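Local coordinates for protein xyloglucan-specific endo-beta-1,4-glucanase BoGH9A (Bacteroides ovatus, PDB 6DHT) that cleaves the beta-1,4-glucan backbone of xyloglucans from within the chain, releasing xyloglucan oligosaccharides at the bacterial cell surface, at residues K405-I416 with Q447-T458. Sequence-based numbering, arbitrary orientation.
Sequences KTELLKYADKVI and QGVSLMYAYLQT. With PEG (di(hydroxyethyl)ether), chain S; EDO (1,2-ethanediol), chain L.
K405 NZ donates to the main-chain oxygen of Q457 at 3.1 Å, arriving 26° out of the carbonyl plane, and also donates a hydrogen bond to water 1. An extended lysine chain, with CG trans to the backbone N, carries the amine across the end of 447-458 and lays CD 3.7 Å from Q457 OE1. That glutamine bends at chi2, and its NE2 is bound by L387 O. One turn on, L408 is a knob in the hole formed by S450, Y453, A454 and Q457, its CD2 3.8 Å from A454 N. In the (alpha/alpha)6 barrel characteristic of GH9 catalytic domains, the two helical segments cross at -123° with axes 9.6 Å apart; A412 CB and A454 CB meet at 3.9 Å. L409 and T458 approach tip to tip beside them, whereas the I416 and L451 side chains cross, with I416 CG2 3.6 Å from L451 CD2. At the far end Y411 CE1 lies obliquely against S450 CB; the serine OG is hydrogen-bonded to Y370 OH and N446 O. V415 divides its branches: CG1 abuts Q447 CD at 3.5 Å, while CG2 covers one face of the Y411 ring toward its rim. Q447 OE1 accepts from N470, and its NE2 points almost straight (167°) at O2 of a bound PEG.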
loop_
_atom_site.group_PDB
_atom_site.type_symbol
_atom_site.label_atom_id
_atom_site.label_comp_id
_atom_site.label_asym_id
_atom_site.label_seq_id
_atom_site.Cartn_x
_atom_site.Cartn_y
_atom_site.Cartn_z
ATOM N N LYS A 405 -19.975 -9.880 -2.744
ATOM C CA LYS A 405 -19.141 -11.072 -2.771
ATOM C C LYS A 405 -19.149 -11.687 -4.159
ATOM O O LYS A 405 -18.092 -12.033 -4.707
ATOM C CB LYS A 405 -19.634 -12.095 -1.749
ATOM C CG LYS A 405 -18.953 -13.460 -1.820
ATOM C CD LYS A 405 -19.409 -14.330 -0.670
ATOM C CE LYS A 405 -19.028 -15.784 -0.892
ATOM N NZ LYS A 405 -19.543 -16.659 0.186
ATOM N N THR A 406 -20.325 -11.809 -4.761
ATOM C CA THR A 406 -20.439 -12.337 -6.115
ATOM C C THR A 406 -19.547 -11.561 -7.083
ATOM O O THR A 406 -18.851 -12.162 -7.904
ATOM C CB THR A 406 -21.906 -12.316 -6.581
ATOM O OG1 THR A 406 -22.642 -13.196 -5.736
ATOM C CG2 THR A 406 -22.047 -12.789 -8.013
ATOM N N GLU A 407 -19.545 -10.238 -6.983
ATOM C CA GLU A 407 -18.735 -9.417 -7.876
ATOM C C GLU A 407 -17.256 -9.600 -7.592
ATOM O O GLU A 407 -16.458 -9.688 -8.529
ATOM C CB GLU A 407 -19.122 -7.948 -7.795
ATOM C CG GLU A 407 -20.489 -7.633 -8.423
ATOM C CD GLU A 407 -20.659 -8.231 -9.828
ATOM O OE1 GLU A 407 -19.740 -8.065 -10.671
ATOM O OE2 GLU A 407 -21.702 -8.882 -10.083
ATOM N N LEU A 408 -16.878 -9.736 -6.326
ATOM C CA LEU A 408 -15.468 -9.989 -6.002
ATOM C C LEU A 408 -15.003 -11.300 -6.631
ATOM O O LEU A 408 -13.887 -11.395 -7.199
ATOM C CB LEU A 408 -15.253 -10.043 -4.506
ATOM C CG LEU A 408 -13.900 -10.558 -4.003
ATOM C CD1 LEU A 408 -12.781 -9.657 -4.384
ATOM C CD2 LEU A 408 -13.931 -10.752 -2.508
ATOM N N LEU A 409 -15.846 -12.318 -6.587
ATOM C CA LEU A 409 -15.469 -13.636 -7.089
ATOM C C LEU A 409 -15.419 -13.665 -8.608
ATOM O O LEU A 409 -14.608 -14.403 -9.190
ATOM C CB LEU A 409 -16.424 -14.692 -6.566
ATOM C CG LEU A 409 -16.340 -14.832 -5.048
ATOM C CD1 LEU A 409 -17.270 -15.945 -4.600
ATOM C CD2 LEU A 409 -14.926 -15.102 -4.545
ATOM N N LYS A 410 -16.266 -12.878 -9.248
ATOM C CA LYS A 410 -16.259 -12.759 -10.701
ATOM C C LYS A 410 -14.943 -12.146 -11.146
ATOM O O LYS A 410 -14.332 -12.591 -12.124
ATOM C CB LYS A 410 -17.404 -11.875 -11.183
ATOM C CG LYS A 410 -18.735 -12.566 -11.260
ATOM C CD LYS A 410 -19.747 -11.649 -11.942
ATOM C CE LYS A 410 -21.158 -12.191 -11.811
ATOM N NZ LYS A 410 -22.193 -11.184 -12.189
ATOM N N TYR A 411 -14.525 -11.100 -10.440
ATOM C CA TYR A 411 -13.247 -10.445 -10.692
ATOM C C TYR A 411 -12.117 -11.440 -10.481
ATOM O O TYR A 411 -11.231 -11.537 -11.347
ATOM C CB TYR A 411 -13.087 -9.221 -9.780
ATOM C CG TYR A 411 -11.672 -8.716 -9.623
ATOM C CD1 TYR A 411 -10.866 -9.215 -8.630
ATOM C CD2 TYR A 411 -11.186 -7.723 -10.429
ATOM C CE1 TYR A 411 -9.580 -8.750 -8.462
ATOM C CE2 TYR A 411 -9.906 -7.253 -10.280
ATOM C CZ TYR A 411 -9.113 -7.777 -9.283
ATOM O OH TYR A 411 -7.824 -7.299 -9.137
ATOM N N ALA A 412 -12.133 -12.167 -9.371
ATOM C CA ALA A 412 -11.044 -13.069 -9.000
ATOM C C ALA A 412 -10.900 -14.199 -10.010
ATOM O O ALA A 412 -9.799 -14.561 -10.402
ATOM C CB ALA A 412 -11.257 -13.640 -7.621
ATOM N N ASP A 413 -12.017 -14.759 -10.441
ATOM C CA ASP A 413 -11.971 -15.854 -11.399
ATOM C C ASP A 413 -11.350 -15.394 -12.702
ATOM O O ASP A 413 -10.585 -16.139 -13.327
ATOM C CB ASP A 413 -13.374 -16.411 -11.656
ATOM C CG ASP A 413 -13.949 -17.115 -10.452
ATOM O OD1 ASP A 413 -13.189 -17.458 -9.524
ATOM O OD2 ASP A 413 -15.180 -17.349 -10.425
ATOM N N LYS A 414 -11.646 -14.172 -13.111
ATOM C CA LYS A 414 -11.099 -13.633 -14.352
ATOM C C LYS A 414 -9.588 -13.404 -14.216
ATOM O O LYS A 414 -8.812 -13.722 -15.117
ATOM C CB LYS A 414 -11.812 -12.336 -14.726
ATOM C CG LYS A 414 -11.704 -11.951 -16.196
ATOM C CD LYS A 414 -12.519 -10.688 -16.521
ATOM C CE LYS A 414 -14.012 -10.877 -16.254
ATOM N NZ LYS A 414 -14.584 -12.047 -16.987
ATOM N N VAL A 415 -9.171 -12.879 -13.074
ATOM C CA VAL A 415 -7.762 -12.584 -12.826
ATOM C C VAL A 415 -6.897 -13.841 -12.872
ATOM O O VAL A 415 -5.763 -13.785 -13.377
ATOM C CB VAL A 415 -7.596 -11.874 -11.444
ATOM C CG1 VAL A 415 -6.161 -11.982 -10.905
ATOM C CG2 VAL A 415 -8.038 -10.434 -11.529
ATOM N N ILE A 416 -7.392 -14.965 -12.362
ATOM C CA ILE A 416 -6.557 -16.160 -12.204
ATOM C C ILE A 416 -6.578 -17.050 -13.443
ATOM O O ILE A 416 -5.816 -18.019 -13.540
ATOM C CB ILE A 416 -6.915 -17.004 -10.977
ATOM C CG1 ILE A 416 -8.322 -17.599 -11.079
ATOM C CG2 ILE A 416 -6.785 -16.172 -9.691
ATOM C CD1 ILE A 416 -8.607 -18.651 -10.066
ATOM N N GLN A 447 -4.168 -6.481 -6.656
ATOM C CA GLN A 447 -4.774 -7.703 -7.199
ATOM C C GLN A 447 -4.600 -8.858 -6.210
ATOM O O GLN A 447 -5.548 -9.597 -5.917
ATOM C CB GLN A 447 -4.114 -8.046 -8.535
ATOM C CG GLN A 447 -4.669 -9.195 -9.288
ATOM C CD GLN A 447 -3.923 -9.346 -10.588
ATOM O OE1 GLN A 447 -2.921 -10.048 -10.655
ATOM N NE2 GLN A 447 -4.342 -8.607 -11.596
ATOM N N GLY A 448 -3.393 -8.987 -5.663
ATOM C CA GLY A 448 -3.127 -9.937 -4.596
ATOM C C GLY A 448 -4.031 -9.778 -3.391
ATOM O O GLY A 448 -4.552 -10.759 -2.878
ATOM N N VAL A 449 -4.199 -8.546 -2.922
ATOM C CA VAL A 449 -5.078 -8.262 -1.783
ATOM C C VAL A 449 -6.502 -8.735 -2.113
ATOM O O VAL A 449 -7.174 -9.348 -1.272
ATOM C CB VAL A 449 -5.069 -6.760 -1.435
ATOM C CG1 VAL A 449 -6.124 -6.434 -0.375
ATOM C CG2 VAL A 449 -3.718 -6.321 -0.924
ATOM N N SER A 450 -6.973 -8.414 -3.312
ATOM C CA SER A 450 -8.306 -8.814 -3.777
ATOM C C SER A 450 -8.457 -10.339 -3.770
ATOM O O SER A 450 -9.484 -10.894 -3.317
ATOM C CB SER A 450 -8.596 -8.228 -5.145
ATOM O OG SER A 450 -8.467 -6.832 -5.144
ATOM N N LEU A 451 -7.433 -11.048 -4.251
ATOM C CA LEU A 451 -7.453 -12.518 -4.241
ATOM C C LEU A 451 -7.455 -13.074 -2.839
ATOM O O LEU A 451 -8.114 -14.085 -2.560
ATOM C CB LEU A 451 -6.236 -13.040 -5.032
ATOM C CG LEU A 451 -6.341 -12.810 -6.535
ATOM C CD1 LEU A 451 -5.000 -13.031 -7.210
ATOM C CD2 LEU A 451 -7.413 -13.732 -7.149
ATOM N N MET A 452 -6.717 -12.455 -1.934
ATOM C CA MET A 452 -6.714 -12.867 -0.548
ATOM C C MET A 452 -8.135 -12.720 0.048
ATOM O O MET A 452 -8.635 -13.607 0.751
ATOM C CB MET A 452 -5.643 -12.040 0.196
ATOM C CG MET A 452 -5.447 -12.353 1.659
ATOM S SD MET A 452 -6.707 -11.666 2.757
ATOM C CE MET A 452 -6.417 -9.901 2.507
ATOM N N TYR A 453 -8.804 -11.604 -0.237
ATOM C CA TYR A 453 -10.188 -11.464 0.206
ATOM C C TYR A 453 -11.082 -12.526 -0.422
ATOM O O TYR A 453 -11.968 -13.065 0.240
ATOM C CB TYR A 453 -10.759 -10.092 -0.149
ATOM C CG TYR A 453 -10.528 -9.026 0.908
ATOM C CD1 TYR A 453 -11.393 -8.887 1.983
ATOM C CD2 TYR A 453 -9.425 -8.197 0.849
ATOM C CE1 TYR A 453 -11.172 -7.921 2.961
ATOM C CE2 TYR A 453 -9.191 -7.228 1.813
ATOM C CZ TYR A 453 -10.066 -7.109 2.868
ATOM O OH TYR A 453 -9.860 -6.153 3.847
ATOM N N ALA A 454 -10.898 -12.841 -1.692
ATOM C CA ALA A 454 -11.704 -13.910 -2.303
ATOM C C ALA A 454 -11.508 -15.267 -1.603
ATOM O O ALA A 454 -12.489 -16.022 -1.401
ATOM C CB ALA A 454 -11.394 -14.030 -3.781
ATOM N N TYR A 455 -10.282 -15.580 -1.190
ATOM C CA TYR A 455 -10.005 -16.756 -0.375
ATOM C C TYR A 455 -10.802 -16.679 0.941
ATOM O O TYR A 455 -11.499 -17.634 1.324
ATOM C CB TYR A 455 -8.508 -16.894 -0.069
ATOM C CG TYR A 455 -8.214 -17.923 0.979
ATOM C CD1 TYR A 455 -8.318 -19.284 0.695
ATOM C CD2 TYR A 455 -7.870 -17.548 2.266
ATOM C CE1 TYR A 455 -8.072 -20.216 1.666
ATOM C CE2 TYR A 455 -7.628 -18.479 3.244
ATOM C CZ TYR A 455 -7.718 -19.821 2.936
ATOM O OH TYR A 455 -7.485 -20.786 3.908
ATOM N N LEU A 456 -10.732 -15.542 1.628
ATOM C CA LEU A 456 -11.407 -15.412 2.909
ATOM C C LEU A 456 -12.917 -15.611 2.782
ATOM O O LEU A 456 -13.549 -16.146 3.698
ATOM C CB LEU A 456 -11.100 -14.048 3.550
ATOM C CG LEU A 456 -9.659 -13.844 4.033
ATOM C CD1 LEU A 456 -9.589 -12.479 4.712
ATOM C CD2 LEU A 456 -9.194 -14.912 4.969
ATOM N N GLN A 457 -13.487 -15.232 1.650
ATOM C CA GLN A 457 -14.932 -15.309 1.444
ATOM C C GLN A 457 -15.411 -16.708 1.027
ATOM O O GLN A 457 -16.609 -17.000 1.089
ATOM C CB GLN A 457 -15.361 -14.297 0.392
ATOM C CG GLN A 457 -15.225 -12.830 0.864
ATOM C CD GLN A 457 -16.146 -12.513 2.029
ATOM O OE1 GLN A 457 -17.342 -12.710 1.923
ATOM N NE2 GLN A 457 -15.586 -12.069 3.144
ATOM N N THR A 458 -14.484 -17.580 0.628
ATOM C CA THR A 458 -14.849 -18.877 0.018
ATOM C C THR A 458 -14.123 -20.080 0.580
ATOM O O THR A 458 -14.648 -21.210 0.519
ATOM C CB THR A 458 -14.579 -18.893 -1.499
ATOM O OG1 THR A 458 -13.166 -18.713 -1.762
ATOM C CG2 THR A 458 -15.395 -17.824 -2.219
HETATM C C1 PEG S . -6.420 -4.095 -11.552
HETATM O O1 PEG S . -5.867 -3.202 -10.582
HETATM C C2 PEG S . -6.861 -5.406 -10.848
HETATM O O2 PEG S . -6.616 -6.631 -11.586
HETATM C C3 PEG S . -6.909 -6.714 -13.014
HETATM C C4 PEG S . -8.355 -6.387 -13.382
HETATM O O4 PEG S . -9.089 -7.566 -13.652
HETATM C C1 EDO L . -21.278 -12.042 2.187
HETATM O O1 EDO L . -22.492 -12.097 2.948
HETATM C C2 EDO L . -20.094 -11.887 3.136
HETATM O O2 EDO L . -19.801 -13.158 3.726
HETATM O O HOH W 1 -18.910 -15.525 2.716
#